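Local coordinates for protein metal-bound toxin (Helicobacter pylori, PDB 4NRN) that is a zinc-binding toxin of a type II toxin-antitoxin system and, like its RelE-family relatives, probably cleaves RNA as an endonuclease, at residues 4-8 with 9-13; 83-86 with 87-90. All coordinates share one frame; numbering follows the deposited sequence.

Contact 1 (residues 4-8 with 9-13) comes first along the chain and contact 2 (83-86 with 87-90) closes the modelled chain. Their centres lie about 14 Å apart. Each is a strand-to-helix turn capped by a serine. Contact 1 leads from strand 3-6 into helix 8-19, and contact 2 from strand 77-84 into helix 86-89. The two strands are parallel neighbours in the mixed sheet. The contacts also touch directly: Phe10 packs on Leu83, and Asp13 OD2 probably accepts from Leu83 N. The first helix is thus tied to the strand that leads to the zinc-binding His86.

Contact 1: residues 4-8 with 9-13; sequences IETSK and KFDKD
The first torsions of Thr6 (71°) and Ser7 (73°) set each hydroxyl between the backbone N and the carbonyl carbon. From there Ser7 OG turns onto the start of the helix, and Thr6 OG1 meets the carboxylate of Asp11. Asp11 CG lies anti to the carbonyl carbon (chi1 -66°), which carries the carboxylate back to the end of the strand.

Thr6 OG1 donates to Asp11 OD1 at 2.7 Å. It arrives on the syn side, somewhat out of the carboxylate plane, and the two side chains cross at about a right angle. Ser7 OG accepts from Phe10 N at 2.8 Å in a nearly straight bond. The same hydroxyl has a second partner, Val81 O of the adjacent strand, so the cap is also fastened to the sheet. Ser7 O accepts from Asp11 N at 3.2 Å.

Thr6 CB lies 3.7 Å from Phe10 CD2, and Thr6 CG2 touches CD2 and CE2 of the same ring. Phe10 is buried, packed also on Leu80 of strand 77-84 and on Leu27 of helix 24-35. One turn on, Lys12 NZ comes back to Lys8 O at 3.4 Å, a weak bond. A water donates to the same carbonyl.

Ser7 is the N-cap of helix 8-19. The arrangement is a serine-capped strand-to-helix turn, placed where the edge strand 3-6 of the YafQ-type toxin fold passes into its first helix.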
ATOM      1  N   ILE A   4       2.029  -8.849  -7.711  1.00 22.19           N
ATOM      2  CA  ILE A   4       1.229  -7.932  -6.907  1.00 22.93           C
ATOM      3  C   ILE A   4      -0.104  -8.578  -6.593  1.00 21.64           C
ATOM      4  O   ILE A   4      -0.877  -8.884  -7.495  1.00 31.13           O
ATOM      5  CB  ILE A   4       0.997  -6.582  -7.633  1.00 21.91           C
ATOM      6  CG1 ILE A   4       2.333  -5.927  -7.971  1.00 16.91           C
ATOM      7  CG2 ILE A   4       0.149  -5.630  -6.772  1.00 20.63           C
ATOM      8  CD1 ILE A   4       2.260  -4.973  -9.123  1.00 15.72           C
ATOM      9  N   GLU A   5      -0.370  -8.799  -5.316  1.00 15.53           N
ATOM     10  CA  GLU A   5      -1.610  -9.443  -4.918  1.00 23.58           C
ATOM     11  C   GLU A   5      -2.297  -8.606  -3.864  1.00 18.95           C
ATOM     12  O   GLU A   5      -1.639  -7.972  -3.047  1.00 22.34           O
ATOM     13  CB  GLU A   5      -1.346 -10.853  -4.384  1.00 34.57           C
ATOM     14  CG  GLU A   5      -2.513 -11.814  -4.629  1.00 49.95           C
ATOM     15  CD  GLU A   5      -2.328 -13.178  -3.984  1.00 59.65           C
ATOM     16  OE1 GLU A   5      -1.408 -13.335  -3.154  1.00 56.74           O
ATOM     17  OE2 GLU A   5      -3.112 -14.096  -4.306  1.00 64.65           O
ATOM     18  N   THR A   6      -3.624  -8.603  -3.885  1.00 15.12           N
ATOM     19  CA  THR A   6      -4.378  -7.810  -2.935  1.00 16.55           C
ATOM     20  C   THR A   6      -5.143  -8.704  -1.972  1.00 23.34           C
ATOM     21  O   THR A   6      -5.365  -9.877  -2.246  1.00 29.47           O
ATOM     22  CB  THR A   6      -5.374  -6.873  -3.643  1.00 22.69           C
ATOM     23  OG1 THR A   6      -6.447  -7.640  -4.208  1.00 20.40           O
ATOM     24  CG2 THR A   6      -4.677  -6.087  -4.747  1.00 26.37           C
ATOM     25  N   SER A   7      -5.535  -8.132  -0.838  1.00 19.67           N
ATOM     26  CA  SER A   7      -6.447  -8.777   0.095  1.00 17.09           C
ATOM     27  C   SER A   7      -7.892  -8.444  -0.284  1.00 20.88           C
ATOM     28  O   SER A   7      -8.142  -7.562  -1.125  1.00 17.81           O
ATOM     29  CB  SER A   7      -6.177  -8.280   1.511  1.00 13.27           C
ATOM     30  OG  SER A   7      -6.645  -6.951   1.685  1.00 13.24           O
ATOM     31  N   LYS A   8      -8.842  -9.138   0.340  1.00 17.64           N
ATOM     32  CA  LYS A   8     -10.262  -8.835   0.146  1.00 25.62           C
ATOM     33  C   LYS A   8     -10.646  -7.490   0.789  1.00 28.40           C
ATOM     34  O   LYS A   8     -11.535  -6.801   0.289  1.00 31.32           O
ATOM     35  CB  LYS A   8     -11.164  -9.968   0.666  1.00 20.40           C
ATOM     36  CG  LYS A   8     -11.007 -11.307  -0.050  1.00 18.05           C
ATOM     37  CD  LYS A   8     -12.003 -12.342   0.506  1.00 22.04           C
ATOM     38  CE  LYS A   8     -11.758 -13.746  -0.070  1.00 23.67           C
ATOM     39  NZ  LYS A   8     -12.701 -14.792   0.464  1.00 24.20           N
ATOM     40  N   LYS A   9      -9.972  -7.117   1.882  1.00 27.93           N
ATOM     41  CA  LYS A   9     -10.224  -5.827   2.542  1.00 28.68           C
ATOM     42  C   LYS A   9      -9.674  -4.681   1.710  1.00 23.82           C
ATOM     43  O   LYS A   9     -10.309  -3.641   1.590  1.00 17.42           O
ATOM     44  CB  LYS A   9      -9.608  -5.761   3.945  1.00 27.98           C
ATOM     45  CG  LYS A   9     -10.231  -6.691   4.959  1.00 40.16           C
ATOM     46  CD  LYS A   9      -9.416  -6.697   6.251  1.00 50.25           C
ATOM     47  CE  LYS A   9      -9.848  -7.824   7.192  1.00 45.91           C
ATOM     48  NZ  LYS A   9      -8.773  -8.210   8.151  1.00 40.03           N
ATOM     49  N   PHE A  10      -8.482  -4.866   1.152  1.00 19.81           N
ATOM     50  CA  PHE A  10      -7.913  -3.863   0.276  1.00 15.89           C
ATOM     51  C   PHE A  10      -8.840  -3.571  -0.897  1.00 22.77           C
ATOM     52  O   PHE A  10      -9.066  -2.411  -1.251  1.00 20.92           O
ATOM     53  CB  PHE A  10      -6.552  -4.295  -0.261  1.00 14.15           C
ATOM     54  CG  PHE A  10      -5.991  -3.345  -1.279  1.00 18.91           C
ATOM     55  CD1 PHE A  10      -5.111  -2.344  -0.899  1.00 18.14           C
ATOM     56  CD2 PHE A  10      -6.365  -3.434  -2.613  1.00 18.27           C
ATOM     57  CE1 PHE A  10      -4.596  -1.456  -1.840  1.00 19.76           C
ATOM     58  CE2 PHE A  10      -5.859  -2.550  -3.558  1.00 21.48           C
ATOM     59  CZ  PHE A  10      -4.972  -1.559  -3.167  1.00 22.14           C
ATOM     60  N   ASP A  11      -9.361  -4.625  -1.516  1.00 24.45           N
ATOM     61  CA  ASP A  11     -10.242  -4.450  -2.665  1.00 27.71           C
ATOM     62  C   ASP A  11     -11.452  -3.588  -2.287  1.00 23.21           C
ATOM     63  O   ASP A  11     -11.831  -2.676  -3.026  1.00 21.93           O
ATOM     64  CB  ASP A  11     -10.661  -5.811  -3.240  1.00 31.19           C
ATOM     65  CG  ASP A  11      -9.486  -6.581  -3.846  1.00 33.28           C
ATOM     66  OD1 ASP A  11      -8.489  -5.942  -4.247  1.00 25.23           O
ATOM     67  OD2 ASP A  11      -9.559  -7.826  -3.922  1.00 38.28           O
ATOM     68  N   LYS A  12     -12.042  -3.850  -1.128  1.00 21.11           N
ATOM     69  CA  LYS A  12     -13.160  -3.031  -0.683  1.00 26.50           C
ATOM     70  C   LYS A  12     -12.730  -1.581  -0.435  1.00 27.34           C
ATOM     71  O   LYS A  12     -13.422  -0.654  -0.851  1.00 26.84           O
ATOM     72  CB  LYS A  12     -13.847  -3.634   0.542  1.00 27.86           C
ATOM     73  CG  LYS A  12     -14.535  -4.962   0.253  1.00 37.60           C
ATOM     74  CD  LYS A  12     -14.981  -5.658   1.527  1.00 41.56           C
ATOM     75  CE  LYS A  12     -15.648  -6.998   1.236  1.00 45.35           C
ATOM     76  NZ  LYS A  12     -14.663  -8.071   0.923  1.00 47.21           N
ATOM     77  N   ASP A  13     -11.592  -1.392   0.231  1.00 24.47           N
ATOM     78  CA  ASP A  13     -11.051  -0.051   0.497  1.00 26.76           C
ATOM     79  C   ASP A  13     -10.960   0.787  -0.780  1.00 29.99           C
ATOM     80  O   ASP A  13     -11.336   1.959  -0.805  1.00 24.89           O
ATOM     81  CB  ASP A  13      -9.649  -0.140   1.114  1.00 19.63           C
ATOM     82  CG  ASP A  13      -9.663  -0.647   2.535  1.00 22.25           C
ATOM     83  OD1 ASP A  13     -10.763  -0.749   3.131  1.00 17.88           O
ATOM     84  OD2 ASP A  13      -8.565  -0.939   3.065  1.00 19.71           O
TER
HETATM   85  O   HOH W   1     -13.152  -8.039  -1.998  1.00 21.25           O

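Contact 2: residues 83-86 with 87-90; sequences LGSH and SELF. With ZN (zinc ion), chain D.
His86 and Phe90, four residues apart in the chain, run alongside each other. His86 CB is 4.1 Å from Phe90 CD2. Beyond it the imidazole CD2 comes to 3.7 Å from Phe90 CE2. The rings touch at their margins, planes at 39°, without stacking. ND1 is hydrogen-bonded to Asp64 OD1, which helps fix the ring's rotation. His86 CE1 comes next, 3.6 Å from the zinc ion. At the tip, NE2 binds the zinc ion at 2.5 Å, with the metal in the ring plane. Glu58 and a water also bind this zinc. His86 is predicted to be the proton donor of the active site.

Just before the histidine in the chain, Ser85 is the N-cap. Its OG accepts from Glu88 N at 3.1 Å. Glu88 OE1 reaches back to Ser85 N at 3.4 Å, a straight but weak bond that completes a capping box. A water bridges Leu83 O and, weakly, the same OE1. Ser85 O accepts from Leu89 N, and His86 O from Phe90 N at 2.9 Å. Leu89 CD1 packs against Gly84 CA at 3.5 Å.

Helix 86-89 directly follows strand 77-84. In strand 65-72, Leu66 touches both His86 and Phe90 and Val68 touches Leu89, while Leu83 packs on Leu14 and Leu17 of helix 8-19.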
ATOM      1  N   LEU A  83      -5.958   0.092   2.459  1.00 25.18           N
ATOM      2  CA  LEU A  83      -5.798   1.405   1.842  1.00 23.56           C
ATOM      3  C   LEU A  83      -6.837   2.326   2.452  1.00 28.24           C
ATOM      4  O   LEU A  83      -8.031   2.148   2.223  1.00 24.50           O
ATOM      5  CB  LEU A  83      -6.030   1.318   0.335  1.00 19.07           C
ATOM      6  CG  LEU A  83      -5.726   2.582  -0.459  1.00 25.51           C
ATOM      7  CD1 LEU A  83      -4.223   2.781  -0.510  1.00 26.13           C
ATOM      8  CD2 LEU A  83      -6.305   2.483  -1.863  1.00 27.50           C
ATOM      9  N   GLY A  84      -6.389   3.302   3.233  1.00 33.26           N
ATOM     10  CA  GLY A  84      -7.308   4.163   3.955  1.00 32.40           C
ATOM     11  C   GLY A  84      -6.610   5.089   4.926  1.00 29.89           C
ATOM     12  O   GLY A  84      -5.386   5.160   4.953  1.00 25.10           O
ATOM     13  N   SER A  85      -7.389   5.811   5.725  1.00 33.57           N
ATOM     14  CA  SER A  85      -6.815   6.721   6.709  1.00 35.00           C
ATOM     15  C   SER A  85      -6.365   5.965   7.955  1.00 29.25           C
ATOM     16  O   SER A  85      -6.691   4.790   8.132  1.00 28.21           O
ATOM     17  CB  SER A  85      -7.823   7.804   7.095  1.00 41.51           C
ATOM     18  OG  SER A  85      -8.857   7.255   7.894  1.00 50.03           O
ATOM     19  N   HIS A  86      -5.610   6.640   8.816  1.00 34.72           N
ATOM     20  CA  HIS A  86      -5.243   6.060  10.101  1.00 38.70           C
ATOM     21  C   HIS A  86      -6.509   5.646  10.843  1.00 49.27           C
ATOM     22  O   HIS A  86      -6.618   4.520  11.333  1.00 47.71           O
ATOM     23  CB  HIS A  86      -4.453   7.060  10.941  1.00 33.12           C
ATOM     24  CG  HIS A  86      -3.046   7.258  10.476  1.00 36.80           C
ATOM     25  ND1 HIS A  86      -2.663   8.321   9.688  1.00 38.02           N
ATOM     26  CD2 HIS A  86      -1.923   6.531  10.695  1.00 39.08           C
ATOM     27  CE1 HIS A  86      -1.370   8.242   9.437  1.00 38.08           C
ATOM     28  NE2 HIS A  86      -0.897   7.163  10.036  1.00 39.60           N
ATOM     29  N   SER A  87      -7.469   6.564  10.909  1.00 57.57           N
ATOM     30  CA  SER A  87      -8.730   6.321  11.597  1.00 60.37           C
ATOM     31  C   SER A  87      -9.448   5.079  11.073  1.00 52.47           C
ATOM     32  O   SER A  87     -10.029   4.321  11.845  1.00 52.16           O
ATOM     33  CB  SER A  87      -9.643   7.547  11.488  1.00 67.92           C
ATOM     34  OG  SER A  87      -9.029   8.695  12.050  1.00 70.87           O
ATOM     35  N   GLU A  88      -9.396   4.868   9.762  1.00 49.74           N
ATOM     36  CA  GLU A  88     -10.100   3.747   9.147  1.00 49.86           C
ATOM     37  C   GLU A  88      -9.405   2.398   9.301  1.00 45.84           C
ATOM     38  O   GLU A  88     -10.064   1.362   9.346  1.00 47.69           O
ATOM     39  CB  GLU A  88     -10.350   4.021   7.668  1.00 48.22           C
ATOM     40  CG  GLU A  88     -11.602   4.791   7.420  1.00 57.12           C
ATOM     41  CD  GLU A  88     -11.564   5.506   6.104  1.00 66.88           C
ATOM     42  OE1 GLU A  88     -10.716   5.140   5.259  1.00 66.38           O
ATOM     43  OE2 GLU A  88     -12.375   6.438   5.918  1.00 74.73           O
ATOM     44  N   LEU A  89      -8.083   2.402   9.361  1.00 35.35           N
ATOM     45  CA  LEU A  89      -7.353   1.146   9.392  1.00 32.86           C
ATOM     46  C   LEU A  89      -7.090   0.682  10.823  1.00 41.06           C
ATOM     47  O   LEU A  89      -7.008  -0.518  11.095  1.00 43.27           O
ATOM     48  CB  LEU A  89      -6.034   1.288   8.629  1.00 28.95           C
ATOM     49  CG  LEU A  89      -6.039   1.096   7.112  1.00 22.97           C
ATOM     50  CD1 LEU A  89      -7.237   1.758   6.473  1.00 24.92           C
ATOM     51  CD2 LEU A  89      -4.749   1.642   6.530  1.00 20.36           C
ATOM     52  N   PHE A  90      -6.962   1.641  11.733  1.00 47.69           N
ATOM     53  CA  PHE A  90      -6.527   1.351  13.095  1.00 52.35           C
ATOM     54  C   PHE A  90      -7.616   1.635  14.129  1.00 58.78           C
ATOM     55  O   PHE A  90      -8.413   2.564  13.975  1.00 63.23           O
ATOM     56  CB  PHE A  90      -5.256   2.148  13.423  1.00 49.94           C
ATOM     57  CG  PHE A  90      -4.160   1.991  12.401  1.00 49.87           C
ATOM     58  CD1 PHE A  90      -3.654   0.737  12.098  1.00 52.96           C
ATOM     59  CD2 PHE A  90      -3.633   3.093  11.746  1.00 50.17           C
ATOM     60  CE1 PHE A  90      -2.648   0.586  11.155  1.00 51.99           C
ATOM     61  CE2 PHE A  90      -2.622   2.946  10.801  1.00 49.40           C
ATOM     62  CZ  PHE A  90      -2.130   1.692  10.508  1.00 46.42           C
TER
HETATM   63 ZN    ZN D 102       1.362   6.296  10.799  1.00 45.44          ZN
HETATM   64  O   HOH W   2     -10.426   3.491   2.364  1.00 28.99           O
HETATM   65  O   HOH W   3       1.439   5.150  12.901  1.00 42.54           O